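Local structure of N-acyl-D-glutamate deacylase (Bordetella bronchiseptica, 3GIP) at residues I57-F62 and Q399-M404; G86-V91 and W425-V430; C359-S364 and A406-V411; S380-L385 and D434-R439; R353-P358 and R393-E398. The protein hydrolyses the amide bond of N-acyl-D-glutamate to release D-glutamate and a carboxylate, as a zinc-containing member of the amidohydrolase superfamily. All blocks are in the same frame, centred on the assembly; numbering follows the deposited sequence.

Contact 1 (I57-F62 and Q399-M404); sequences IVAPGF and QAVARM
Met404 lays its sulfur over one face of the Phe62 ring, a Met-aromatic contact that carries much of this buried interface. SD stands 3.8 Å from the centroid of the Phe62 ring and 14° off its normal, shifted a little toward the rim on the CD1-CE1 side. The Met404 chain is extended beyond CG, with SD anti to CA (chi2 174°), and the two side chains run side by side, pointing the same way. Met404 CB adds a touch of its own, 3.8 Å from Phe62 CD1.

The aliphatic contacts centre on one methyl. Val401 CG1, anti to its backbone N, meets Ala59 CB at 3.9 Å and Pro60 CD at 3.8 Å, so a single branch of the valine covers two consecutive residues of the strand.

Backbone contact is limited: the carbonyl O of Met404 lies 3.7 Å from Phe62 CA.

Everything that touches here is buried. Strand 57-64 also pairs with strand 428-431, whose Val429 packs on Ala59 and Phe62. Met404 reaches Val384 and Leu385 of helix 376-391, so helix 397-404 packs against both the strand and helix 376-391, which also touch each other through Phe62 and Leu385.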
# COMPACT_ATOMS: atom_id res chain seq x y z
N ILE A 57 -11.54 13.54 -16.30
CA ILE A 57 -11.54 12.11 -16.51
C ILE A 57 -12.33 11.51 -15.35
O ILE A 57 -12.21 11.97 -14.21
CB ILE A 57 -10.11 11.51 -16.46
CG1 ILE A 57 -9.30 11.97 -17.67
CG2 ILE A 57 -10.18 9.99 -16.40
CD1 ILE A 57 -9.82 11.46 -19.00
N VAL A 58 -13.17 10.53 -15.66
CA VAL A 58 -13.96 9.84 -14.65
C VAL A 58 -13.40 8.42 -14.67
O VAL A 58 -13.50 7.72 -15.67
CB VAL A 58 -15.45 9.85 -15.02
CG1 VAL A 58 -16.26 9.14 -13.94
CG2 VAL A 58 -15.93 11.29 -15.17
N ALA A 59 -12.80 8.02 -13.55
CA ALA A 59 -12.17 6.71 -13.48
C ALA A 59 -12.53 5.94 -12.22
O ALA A 59 -13.17 6.48 -11.31
CB ALA A 59 -10.66 6.89 -13.55
N PRO A 60 -12.14 4.66 -12.15
CA PRO A 60 -12.45 3.89 -10.94
C PRO A 60 -11.58 4.49 -9.83
O PRO A 60 -10.47 4.96 -10.10
CB PRO A 60 -12.00 2.47 -11.28
CG PRO A 60 -11.92 2.45 -12.79
CD PRO A 60 -11.42 3.83 -13.13
N GLY A 61 -12.06 4.47 -8.59
CA GLY A 61 -11.25 4.99 -7.50
C GLY A 61 -9.94 4.23 -7.44
O GLY A 61 -9.91 3.03 -7.75
N PHE A 62 -8.87 4.89 -7.03
CA PHE A 62 -7.58 4.21 -6.97
C PHE A 62 -7.46 3.27 -5.79
O PHE A 62 -7.96 3.54 -4.69
CB PHE A 62 -6.43 5.23 -6.96
CG PHE A 62 -6.51 6.24 -8.07
CD1 PHE A 62 -6.95 5.86 -9.34
CD2 PHE A 62 -6.13 7.56 -7.85
CE1 PHE A 62 -7.02 6.79 -10.37
CE2 PHE A 62 -6.19 8.50 -8.88
CZ PHE A 62 -6.63 8.11 -10.14
N GLN A 399 -3.48 3.36 -19.51
CA GLN A 399 -2.68 2.27 -18.98
C GLN A 399 -2.38 2.48 -17.50
O GLN A 399 -2.44 1.53 -16.71
CB GLN A 399 -1.36 2.15 -19.75
CG GLN A 399 -1.51 1.68 -21.19
CD GLN A 399 -0.20 1.66 -21.95
OE1 GLN A 399 0.49 2.68 -22.05
NE2 GLN A 399 0.16 0.50 -22.48
N ALA A 400 -2.08 3.71 -17.11
CA ALA A 400 -1.77 4.01 -15.72
C ALA A 400 -2.97 3.78 -14.82
O ALA A 400 -2.84 3.20 -13.74
CB ALA A 400 -1.28 5.45 -15.59
N VAL A 401 -4.14 4.23 -15.25
CA VAL A 401 -5.35 4.03 -14.45
C VAL A 401 -5.58 2.53 -14.24
O VAL A 401 -6.00 2.11 -13.16
CB VAL A 401 -6.58 4.67 -15.12
CG1 VAL A 401 -7.86 4.26 -14.38
CG2 VAL A 401 -6.44 6.19 -15.10
N ALA A 402 -5.30 1.73 -15.26
CA ALA A 402 -5.48 0.29 -15.13
C ALA A 402 -4.57 -0.26 -14.02
O ALA A 402 -4.98 -1.14 -13.27
CB ALA A 402 -5.18 -0.40 -16.46
N ARG A 403 -3.35 0.27 -13.92
CA ARG A 403 -2.42 -0.19 -12.90
C ARG A 403 -2.90 0.15 -11.49
O ARG A 403 -2.51 -0.50 -10.52
CB ARG A 403 -1.04 0.47 -13.08
CG ARG A 403 -0.38 0.21 -14.41
CD ARG A 403 -0.19 -1.28 -14.66
NE ARG A 403 0.64 -1.48 -15.84
CZ ARG A 403 1.96 -1.30 -15.85
NH1 ARG A 403 2.60 -0.93 -14.75
NH2 ARG A 403 2.64 -1.45 -16.99
N MET A 404 -3.73 1.19 -11.39
CA MET A 404 -4.23 1.66 -10.10
C MET A 404 -5.60 1.12 -9.75
O MET A 404 -6.07 1.32 -8.63
CB MET A 404 -4.36 3.18 -10.12
CG MET A 404 -3.12 3.93 -10.51
SD MET A 404 -3.46 5.69 -10.67
CE MET A 404 -1.77 6.32 -10.62

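Contact 2 (G86-V91 and W425-V430); sequences GITTVV and WADVVV
A buried water-bridged polar cluster joins strand 87-92 to the residues leading into strand 428-431, where Thr88 and Thr89 face Asp427. One water is held by three side chains: it lies 2.7 Å from Thr88 OG1 and 2.6 Å from Thr89 OG1, and it donates a hydrogen bond of 2.7 Å to Asp427 OD2. The direct approaches are longer, with Thr89 OG1 3.8 Å from Asp427 OD2, so the water fills the gap between hydroxyl and carboxylate. Thr88 OG1 sits between its own backbone N and carbonyl carbon (chi1 55°), which turns it toward Asp427, where it lies 3.5 Å from CB.

The same carboxylate has stronger company outside: OD2 forms a salt bridge with Arg417, and OD1 accepts from the backbone N of Asn458. Those bonds fix the carboxylate and probably keep it ionised in this buried place.

Farther along, the contact turns apolar. Val429 CG2, anti to the backbone N, rests 3.8 Å from Gly86 CA, and the positive phi of Gly86 suits a glycine.

Both strands pair with strand 57-64, 87-92 in parallel and 428-431 antiparallel. Gly86 itself is the C-prime residue of a Schellman motif, the helix-ending turn that here delivers the chain directly into a strand.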
# COMPACT_ATOMS: atom_id res chain seq x y z
N GLY A 86 -7.20 10.62 -4.56
CA GLY A 86 -8.06 9.73 -5.32
C GLY A 86 -8.20 8.27 -4.92
O GLY A 86 -8.79 7.50 -5.67
N ILE A 87 -7.69 7.91 -3.75
CA ILE A 87 -7.74 6.53 -3.28
C ILE A 87 -9.08 6.19 -2.62
O ILE A 87 -9.53 6.90 -1.72
CB ILE A 87 -6.60 6.27 -2.28
CG1 ILE A 87 -5.26 6.46 -2.99
CG2 ILE A 87 -6.70 4.87 -1.69
CD1 ILE A 87 -4.07 6.55 -2.04
N THR A 88 -9.70 5.09 -3.06
CA THR A 88 -10.98 4.65 -2.52
C THR A 88 -10.91 3.30 -1.80
O THR A 88 -11.86 2.89 -1.13
CB THR A 88 -12.04 4.53 -3.63
OG1 THR A 88 -11.56 3.67 -4.66
CG2 THR A 88 -12.35 5.90 -4.22
N THR A 89 -9.79 2.60 -1.95
CA THR A 89 -9.58 1.31 -1.30
C THR A 89 -8.11 1.20 -0.91
O THR A 89 -7.23 1.63 -1.66
CB THR A 89 -9.91 0.12 -2.24
OG1 THR A 89 -11.30 0.12 -2.56
CG2 THR A 89 -9.55 -1.21 -1.58
N VAL A 90 -7.84 0.63 0.26
CA VAL A 90 -6.47 0.44 0.69
C VAL A 90 -6.28 -0.96 1.23
O VAL A 90 -7.17 -1.51 1.88
CB VAL A 90 -6.04 1.44 1.79
CG1 VAL A 90 -6.89 1.26 3.04
CG2 VAL A 90 -4.56 1.25 2.12
N VAL A 91 -5.14 -1.55 0.91
CA VAL A 91 -4.80 -2.88 1.40
C VAL A 91 -3.80 -2.63 2.53
O VAL A 91 -2.70 -2.12 2.30
CB VAL A 91 -4.14 -3.74 0.30
CG1 VAL A 91 -3.80 -5.12 0.85
CG2 VAL A 91 -5.07 -3.86 -0.90
N TRP A 425 -19.25 -1.74 -7.77
CA TRP A 425 -19.37 -0.75 -6.72
C TRP A 425 -18.95 0.62 -7.25
O TRP A 425 -18.00 0.73 -8.03
CB TRP A 425 -18.52 -1.13 -5.52
CG TRP A 425 -19.08 -2.28 -4.74
CD1 TRP A 425 -18.63 -3.56 -4.74
CD2 TRP A 425 -20.21 -2.24 -3.87
NE1 TRP A 425 -19.41 -4.33 -3.90
CE2 TRP A 425 -20.38 -3.54 -3.36
CE3 TRP A 425 -21.09 -1.23 -3.46
CZ2 TRP A 425 -21.41 -3.87 -2.46
CZ3 TRP A 425 -22.11 -1.55 -2.57
CH2 TRP A 425 -22.26 -2.86 -2.08
N ALA A 426 -19.66 1.65 -6.82
CA ALA A 426 -19.37 3.00 -7.29
C ALA A 426 -18.21 3.72 -6.61
O ALA A 426 -18.40 4.78 -5.99
CB ALA A 426 -20.63 3.86 -7.21
N ASP A 427 -17.01 3.14 -6.70
CA ASP A 427 -15.81 3.78 -6.17
C ASP A 427 -15.35 4.56 -7.39
O ASP A 427 -14.97 3.97 -8.41
CB ASP A 427 -14.73 2.74 -5.79
CG ASP A 427 -15.11 1.91 -4.58
OD1 ASP A 427 -15.91 2.38 -3.75
OD2 ASP A 427 -14.58 0.78 -4.45
N VAL A 428 -15.40 5.89 -7.31
CA VAL A 428 -15.07 6.72 -8.46
C VAL A 428 -14.22 7.94 -8.13
O VAL A 428 -14.37 8.54 -7.06
CB VAL A 428 -16.36 7.24 -9.14
CG1 VAL A 428 -16.04 7.97 -10.43
CG2 VAL A 428 -17.33 6.10 -9.38
N VAL A 429 -13.33 8.30 -9.04
CA VAL A 429 -12.52 9.49 -8.86
C VAL A 429 -12.63 10.31 -10.14
O VAL A 429 -12.55 9.77 -11.24
CB VAL A 429 -11.03 9.18 -8.57
CG1 VAL A 429 -10.41 8.40 -9.72
CG2 VAL A 429 -10.27 10.48 -8.35
N VAL A 430 -12.84 11.61 -9.97
CA VAL A 430 -12.94 12.53 -11.10
C VAL A 430 -11.74 13.46 -10.99
O VAL A 430 -11.52 14.08 -9.95
CB VAL A 430 -14.23 13.37 -11.02
CG1 VAL A 430 -14.30 14.34 -12.20
CG2 VAL A 430 -15.45 12.45 -11.01
O HOH W 1 -11.96 0.97 -4.97

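Contact 3 (C359-S364 and A406-V411); sequences CCMVGS and ALPARV
Met361, on strand 360-362, reaches across to Leu407, Pro408 and Val411 on one side of helix 406-412, in the TIM-barrel-like catalytic domain of the amidohydrolase fold. The short strand pairs in parallel with strand 277-281. The axes of strand 360-362 and helix segment 406-411 approach to 8.6 Å, with 107° between their directions, so the helix lies across the strand and a single long side chain meets successive turns.

Between carbon atoms the closest meeting is Met361 CG with Leu407 CD2, at 3.6 Å. The two side chains cross at about a right angle. Leu407 CG is anti to the backbone N (chi1 -177°), and from it the CD2 methyl also covers the backbone of the strand's entry, 3.8 Å from Cys359 C.

Sulfur contacts come next. Met361 SD lies 3.7 Å from Pro408 CA and 4.0 Å from Pro408 CG, which places it against the proline as well as at the valine one turn on, where it is 3.9 Å from Val411 CG2. Met361 and Val411 approach tip to tip.

Around this group, Ala278 of strand 277-281 and Val245 of strand 243-246 touch both Met361 and Val411, while Val65 lies against both Met361 and Pro408. The methionine thus touches strands as well as the helix; its side chain is about 14 Å from the bound zinc ion. The chain of Met361 bends at chi3 (-78°), ending with CE 4.1 Å from Val411 CG1.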
# COMPACT_ATOMS: atom_id res chain seq x y z
N CYS A 359 3.15 -5.89 -14.61
CA CYS A 359 2.46 -6.29 -13.39
C CYS A 359 2.70 -5.35 -12.22
O CYS A 359 2.46 -5.72 -11.07
CB CYS A 359 2.86 -7.71 -13.00
SG CYS A 359 2.46 -8.94 -14.26
N CYS A 360 3.17 -4.14 -12.50
CA CYS A 360 3.44 -3.20 -11.42
C CYS A 360 2.27 -2.30 -11.08
O CYS A 360 1.75 -1.56 -11.91
CB CYS A 360 4.66 -2.33 -11.76
SG CYS A 360 5.32 -1.47 -10.30
N MET A 361 1.85 -2.37 -9.82
CA MET A 361 0.75 -1.56 -9.31
C MET A 361 1.38 -0.40 -8.53
O MET A 361 2.60 -0.30 -8.43
CB MET A 361 -0.11 -2.40 -8.38
CG MET A 361 -0.60 -3.70 -9.00
SD MET A 361 -1.36 -4.82 -7.81
CE MET A 361 0.09 -5.49 -7.02
N VAL A 362 0.54 0.47 -7.98
CA VAL A 362 1.02 1.60 -7.19
C VAL A 362 0.67 1.38 -5.72
O VAL A 362 -0.48 1.10 -5.38
CB VAL A 362 0.40 2.93 -7.67
CG1 VAL A 362 0.95 4.10 -6.85
CG2 VAL A 362 0.69 3.14 -9.15
N GLY A 363 1.69 1.51 -4.87
CA GLY A 363 1.51 1.36 -3.43
C GLY A 363 2.16 2.56 -2.78
O GLY A 363 3.35 2.78 -2.96
N SER A 364 1.39 3.34 -2.02
CA SER A 364 1.93 4.56 -1.41
C SER A 364 2.92 4.33 -0.28
O SER A 364 3.88 5.10 -0.12
CB SER A 364 0.80 5.46 -0.91
OG SER A 364 0.26 4.95 0.30
N ALA A 406 -7.99 -1.81 -12.07
CA ALA A 406 -8.25 -3.17 -12.50
C ALA A 406 -7.16 -4.17 -12.10
O ALA A 406 -7.47 -5.26 -11.63
CB ALA A 406 -8.46 -3.22 -14.00
N LEU A 407 -5.89 -3.81 -12.29
CA LEU A 407 -4.82 -4.73 -11.93
C LEU A 407 -4.87 -5.08 -10.44
O LEU A 407 -4.81 -6.26 -10.08
CB LEU A 407 -3.45 -4.16 -12.33
CG LEU A 407 -2.24 -5.06 -12.08
CD1 LEU A 407 -2.39 -6.40 -12.83
CD2 LEU A 407 -0.98 -4.33 -12.54
N PRO A 408 -4.97 -4.07 -9.56
CA PRO A 408 -5.03 -4.40 -8.13
C PRO A 408 -6.23 -5.30 -7.81
O PRO A 408 -6.12 -6.24 -7.03
CB PRO A 408 -5.14 -3.03 -7.46
CG PRO A 408 -4.33 -2.16 -8.37
CD PRO A 408 -4.77 -2.62 -9.75
N ALA A 409 -7.37 -5.00 -8.43
CA ALA A 409 -8.58 -5.79 -8.19
C ALA A 409 -8.36 -7.24 -8.63
O ALA A 409 -8.82 -8.18 -7.97
CB ALA A 409 -9.76 -5.19 -8.95
N ARG A 410 -7.64 -7.42 -9.73
CA ARG A 410 -7.34 -8.75 -10.26
C ARG A 410 -6.36 -9.50 -9.36
O ARG A 410 -6.54 -10.68 -9.08
CB ARG A 410 -6.76 -8.64 -11.67
CG ARG A 410 -6.12 -9.92 -12.19
CD ARG A 410 -7.13 -11.04 -12.38
NE ARG A 410 -6.49 -12.25 -12.90
CZ ARG A 410 -5.74 -13.08 -12.17
NH1 ARG A 410 -5.54 -12.85 -10.88
NH2 ARG A 410 -5.19 -14.14 -12.74
N VAL A 411 -5.33 -8.80 -8.91
CA VAL A 411 -4.30 -9.40 -8.07
C VAL A 411 -4.82 -9.77 -6.68
O VAL A 411 -4.52 -10.84 -6.17
CB VAL A 411 -3.09 -8.44 -7.92
CG1 VAL A 411 -2.11 -8.96 -6.90
CG2 VAL A 411 -2.40 -8.27 -9.28

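Contact 4 (S380-L385 and D434-R439); sequences SFTRVL and DTVADR
Helix 376-391 is bordered here by the loop that leads from strand 428-431 to strand 452-457, and Arg383 and Asp438 make the charged part of the join. Arg383 NH1 donates to Asp438 OD2 at 2.8 Å in a salt bridge, with an angle of 151° at the hydrogen. OD2 takes the bond on its syn lone pair and lies close to the guanidinium plane, whereas the carboxylate itself is turned 85° from that plane. The aspartate also leans on the aliphatic part of the arginine: OD1 is 3.4 Å from Arg383 CB. Arg383 has CG anti to the backbone N (chi1 -172°), and its chain stays extended as far as NE.

Backbone and apolar contacts follow. Ala437 CA makes a CA-H...O contact of 3.5 Å with Thr382 O. Val436 uses both methyls: CG1 is 3.8 Å from Leu385 CB, and CG2 is 3.8 Å from Thr382 CG2. Thr382 OG1 lies 3.4 Å from Asp438 CA; it hydrogen-bonds Ser449 OG, and more weakly Gly379 O.

Arg383 has a second grip, since NE donates to Pro283 O. With NE and NH1 each bonded, the guanidinium should be restrained in rotation, and the negative charge of Asp438 probably offsets some of the repulsion where NH2 comes close to NE of Arg387.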
# COMPACT_ATOMS: atom_id res chain seq x y z
N SER A 380 1.59 9.98 -3.68
CA SER A 380 1.94 8.87 -4.56
C SER A 380 1.13 8.72 -5.85
O SER A 380 1.69 8.73 -6.94
CB SER A 380 1.87 7.54 -3.79
OG SER A 380 2.90 7.47 -2.82
N PHE A 381 -0.19 8.59 -5.74
CA PHE A 381 -1.00 8.38 -6.94
C PHE A 381 -1.04 9.56 -7.90
O PHE A 381 -0.97 9.37 -9.12
CB PHE A 381 -2.41 7.94 -6.53
CG PHE A 381 -2.47 6.50 -6.10
CD1 PHE A 381 -2.92 5.52 -6.98
CD2 PHE A 381 -2.00 6.12 -4.85
CE1 PHE A 381 -2.89 4.17 -6.61
CE2 PHE A 381 -1.97 4.78 -4.47
CZ PHE A 381 -2.41 3.81 -5.36
N THR A 382 -1.12 10.77 -7.37
CA THR A 382 -1.15 11.94 -8.22
C THR A 382 0.23 12.24 -8.80
O THR A 382 0.35 12.87 -9.85
CB THR A 382 -1.69 13.14 -7.43
OG1 THR A 382 -1.03 13.20 -6.17
CG2 THR A 382 -3.20 12.98 -7.21
N ARG A 383 1.29 11.79 -8.13
CA ARG A 383 2.63 12.00 -8.65
C ARG A 383 2.80 11.07 -9.85
O ARG A 383 3.47 11.41 -10.82
CB ARG A 383 3.69 11.69 -7.58
CG ARG A 383 5.12 12.07 -8.00
CD ARG A 383 6.08 11.90 -6.83
NE ARG A 383 7.47 12.25 -7.13
CZ ARG A 383 7.93 13.49 -7.26
NH1 ARG A 383 7.12 14.53 -7.11
NH2 ARG A 383 9.22 13.69 -7.51
N VAL A 384 2.20 9.88 -9.79
CA VAL A 384 2.30 8.98 -10.93
C VAL A 384 1.56 9.60 -12.11
O VAL A 384 2.09 9.66 -13.22
CB VAL A 384 1.69 7.59 -10.62
CG1 VAL A 384 1.57 6.77 -11.90
CG2 VAL A 384 2.58 6.85 -9.61
N LEU A 385 0.35 10.09 -11.88
CA LEU A 385 -0.43 10.69 -12.96
C LEU A 385 0.19 11.95 -13.54
O LEU A 385 0.14 12.18 -14.75
CB LEU A 385 -1.85 11.00 -12.49
CG LEU A 385 -2.63 9.77 -12.01
CD1 LEU A 385 -4.00 10.20 -11.54
CD2 LEU A 385 -2.74 8.75 -13.14
N ASP A 434 -4.89 17.23 -17.07
CA ASP A 434 -3.85 18.21 -17.35
C ASP A 434 -3.26 18.89 -16.12
O ASP A 434 -2.16 19.44 -16.20
CB ASP A 434 -4.37 19.27 -18.31
CG ASP A 434 -4.70 18.70 -19.68
OD1 ASP A 434 -3.98 17.79 -20.13
OD2 ASP A 434 -5.66 19.18 -20.31
N THR A 435 -3.96 18.85 -15.00
CA THR A 435 -3.46 19.50 -13.79
C THR A 435 -3.20 18.55 -12.63
O THR A 435 -2.49 18.90 -11.69
CB THR A 435 -4.43 20.59 -13.28
OG1 THR A 435 -5.66 19.98 -12.87
CG2 THR A 435 -4.70 21.62 -14.37
N VAL A 436 -3.78 17.35 -12.68
CA VAL A 436 -3.60 16.41 -11.58
C VAL A 436 -2.12 16.24 -11.24
O VAL A 436 -1.29 16.00 -12.12
CB VAL A 436 -4.24 15.04 -11.88
CG1 VAL A 436 -3.53 14.34 -13.04
CG2 VAL A 436 -4.22 14.17 -10.62
N ALA A 437 -1.80 16.39 -9.97
CA ALA A 437 -0.42 16.28 -9.53
C ALA A 437 -0.30 16.35 -8.02
O ALA A 437 -1.17 16.88 -7.33
CB ALA A 437 0.41 17.40 -10.15
N ASP A 438 0.81 15.82 -7.52
CA ASP A 438 1.11 15.83 -6.10
C ASP A 438 1.67 17.20 -5.76
O ASP A 438 2.20 17.90 -6.62
CB ASP A 438 2.16 14.77 -5.79
CG ASP A 438 3.42 14.92 -6.63
OD1 ASP A 438 3.30 15.01 -7.87
OD2 ASP A 438 4.53 14.93 -6.06
N ARG A 439 1.53 17.59 -4.49
CA ARG A 439 2.06 18.87 -4.03
C ARG A 439 2.92 18.62 -2.80
O ARG A 439 3.68 19.50 -2.38
CB ARG A 439 0.93 19.85 -3.70
CG ARG A 439 0.31 20.49 -4.94
CD ARG A 439 1.29 21.44 -5.61
NE ARG A 439 0.80 22.00 -6.86
CZ ARG A 439 0.93 21.42 -8.05
NH1 ARG A 439 1.55 20.25 -8.17
NH2 ARG A 439 0.46 22.03 -9.14

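Contact 5 (R353-P358 and R393-E398)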
# COMPACT_ATOMS: atom_id res chain seq x y z
N ARG A 353 11.43 2.59 -14.57
CA ARG A 353 11.46 1.37 -15.37
C ARG A 353 10.69 0.24 -14.68
O ARG A 353 10.01 -0.55 -15.34
CB ARG A 353 12.90 0.90 -15.61
CG ARG A 353 13.72 1.79 -16.51
CD ARG A 353 14.93 1.03 -17.06
NE ARG A 353 15.84 0.58 -16.01
CZ ARG A 353 16.75 1.35 -15.43
NH1 ARG A 353 16.88 2.62 -15.78
NH2 ARG A 353 17.54 0.85 -14.48
N ILE A 354 10.80 0.17 -13.36
CA ILE A 354 10.10 -0.86 -12.60
C ILE A 354 8.60 -0.63 -12.73
O ILE A 354 7.84 -1.58 -12.93
CB ILE A 354 10.52 -0.83 -11.12
CG1 ILE A 354 11.99 -1.23 -11.00
CG2 ILE A 354 9.64 -1.78 -10.30
CD1 ILE A 354 12.57 -1.06 -9.61
N PHE A 355 8.18 0.63 -12.64
CA PHE A 355 6.76 0.94 -12.76
C PHE A 355 6.22 0.52 -14.12
O PHE A 355 5.06 0.12 -14.24
CB PHE A 355 6.51 2.44 -12.56
CG PHE A 355 5.08 2.84 -12.78
CD1 PHE A 355 4.06 2.25 -12.04
CD2 PHE A 355 4.74 3.78 -13.75
CE1 PHE A 355 2.73 2.57 -12.26
CE2 PHE A 355 3.40 4.11 -13.98
CZ PHE A 355 2.40 3.51 -13.24
N GLN A 356 7.06 0.59 -15.15
CA GLN A 356 6.63 0.21 -16.48
C GLN A 356 6.36 -1.29 -16.63
O GLN A 356 5.71 -1.71 -17.58
CB GLN A 356 7.66 0.66 -17.52
CG GLN A 356 7.66 2.16 -17.73
CD GLN A 356 8.66 2.59 -18.78
OE1 GLN A 356 9.86 2.32 -18.66
NE2 GLN A 356 8.18 3.28 -19.81
N HIS A 357 6.87 -2.09 -15.70
CA HIS A 357 6.64 -3.53 -15.80
C HIS A 357 5.13 -3.77 -15.83
O HIS A 357 4.38 -3.17 -15.05
CB HIS A 357 7.27 -4.26 -14.61
CG HIS A 357 7.18 -5.75 -14.72
ND1 HIS A 357 6.01 -6.44 -14.48
CD2 HIS A 357 8.09 -6.67 -15.11
CE1 HIS A 357 6.21 -7.73 -14.72
NE2 HIS A 357 7.46 -7.89 -15.11
N PRO A 358 4.66 -4.65 -16.73
CA PRO A 358 3.24 -4.97 -16.88
C PRO A 358 2.47 -5.34 -15.62
O PRO A 358 1.25 -5.14 -15.55
CB PRO A 358 3.24 -6.11 -17.90
CG PRO A 358 4.44 -5.80 -18.74
CD PRO A 358 5.47 -5.42 -17.70
N ARG A 393 5.63 10.63 -19.74
CA ARG A 393 4.99 9.81 -20.76
C ARG A 393 5.45 8.36 -20.72
O ARG A 393 5.69 7.74 -21.77
CB ARG A 393 5.25 10.40 -22.15
CG ARG A 393 4.68 11.80 -22.32
CD ARG A 393 3.18 11.79 -22.05
NE ARG A 393 2.59 13.12 -22.12
CZ ARG A 393 1.32 13.38 -21.80
NH1 ARG A 393 0.52 12.40 -21.39
NH2 ARG A 393 0.86 14.62 -21.89
N LEU A 394 5.57 7.80 -19.52
CA LEU A 394 6.01 6.42 -19.36
C LEU A 394 4.99 5.43 -19.89
O LEU A 394 5.33 4.31 -20.26
CB LEU A 394 6.30 6.12 -17.88
CG LEU A 394 7.47 6.88 -17.26
CD1 LEU A 394 7.60 6.47 -15.80
CD2 LEU A 394 8.76 6.58 -18.02
N MET A 395 3.72 5.84 -19.89
CA MET A 395 2.62 5.03 -20.40
C MET A 395 1.44 5.98 -20.57
O MET A 395 1.52 7.14 -20.15
CB MET A 395 2.27 3.88 -19.45
CG MET A 395 1.78 4.30 -18.07
SD MET A 395 1.45 2.85 -17.01
CE MET A 395 3.12 2.24 -16.76
N THR A 396 0.36 5.52 -21.18
CA THR A 396 -0.79 6.40 -21.36
C THR A 396 -1.57 6.49 -20.07
O THR A 396 -1.38 5.68 -19.16
CB THR A 396 -1.74 5.88 -22.45
OG1 THR A 396 -2.30 4.62 -22.03
CG2 THR A 396 -1.00 5.69 -23.76
N LEU A 397 -2.46 7.47 -20.00
CA LEU A 397 -3.28 7.65 -18.82
C LEU A 397 -4.17 6.41 -18.66
O LEU A 397 -4.38 5.93 -17.54
CB LEU A 397 -4.14 8.91 -18.96
CG LEU A 397 -4.98 9.32 -17.75
CD1 LEU A 397 -4.09 9.47 -16.53
CD2 LEU A 397 -5.69 10.63 -18.05
N GLU A 398 -4.67 5.88 -19.77
CA GLU A 398 -5.51 4.69 -19.72
C GLU A 398 -4.75 3.51 -19.13
O GLU A 398 -5.30 2.74 -18.34
CB GLU A 398 -6.01 4.32 -21.12
CG GLU A 398 -7.13 5.22 -21.64
CD GLU A 398 -6.64 6.43 -22.42
OE1 GLU A 398 -5.47 6.82 -22.26
OE2 GLU A 398 -7.44 7.00 -23.19
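With CG anti to the backbone N (chi1 176°), the Phe355 side chain leaves helix 348-356 toward Met395, whose own CG sits between its backbone N and carbonyl carbon. A further bend at chi3 of the methionine, 69°, carries its methyl back to the ring. Met395 CE comes within 3.4 Å of Phe355 CE2, and the sulfur is 4.6 Å from the centroid of the Phe355 ring. This is a Met-aromatic contact with the sulfur oblique to the ring, and the two side chains cross at about a right angle. Leu394 CD1 approaches the edge of the same ring, 4.4 Å from Phe355 CD2.

In the TIM-barrel-like domain, the end of helix 348-356 here meets the linker between helices 376-391 and 397-404. Thr396 occupies the N-cap position of the latter helix. From that helix Arg403 reaches back to bond the carbonyl oxygens of Phe355 and Gln356, and Tyr388 of helix 376-391 touches both Phe355 and Leu394.

Toward the partly exposed side, the contact becomes polar. Gln356, extended beyond CG, donates from NE2 to Leu394 O at 3.1 Å with an angle of 165°. The bond lies in the carbonyl plane on a lone pair of that oxygen and close to the glutamine's amide plane. The Leu394 side chain crosses that of Gln356 at about a right angle, with CD2 3.8 Å from Gln356 NE2.

How the contacts relate
Contacts 1 and 2 are wholly buried; contact 4 is mostly so, its salt bridge lying at partly exposed residues, as do parts of contacts 3 and 5. Strand 57-64 ties contacts 1 and 2 together: Ala59 O and Val429 N are 2.9 Å apart, a probable hydrogen bond. Helix 397-404 serves contacts 1 and 5, and its Arg403 probably bonds Cys360 O as well, reaching contact 3. Phe355 of contact 5 packs against Val384 of contact 4. Methionine sulfur recurs, over a ring face in contact 1, oblique to a ring in contact 5 and among aliphatic groups in contact 3. Polar chemistry differs: a buried water in contact 2, a salt bridge in contact 4, a hydrogen bond from a side-chain amide to a backbone carbonyl in contact 5.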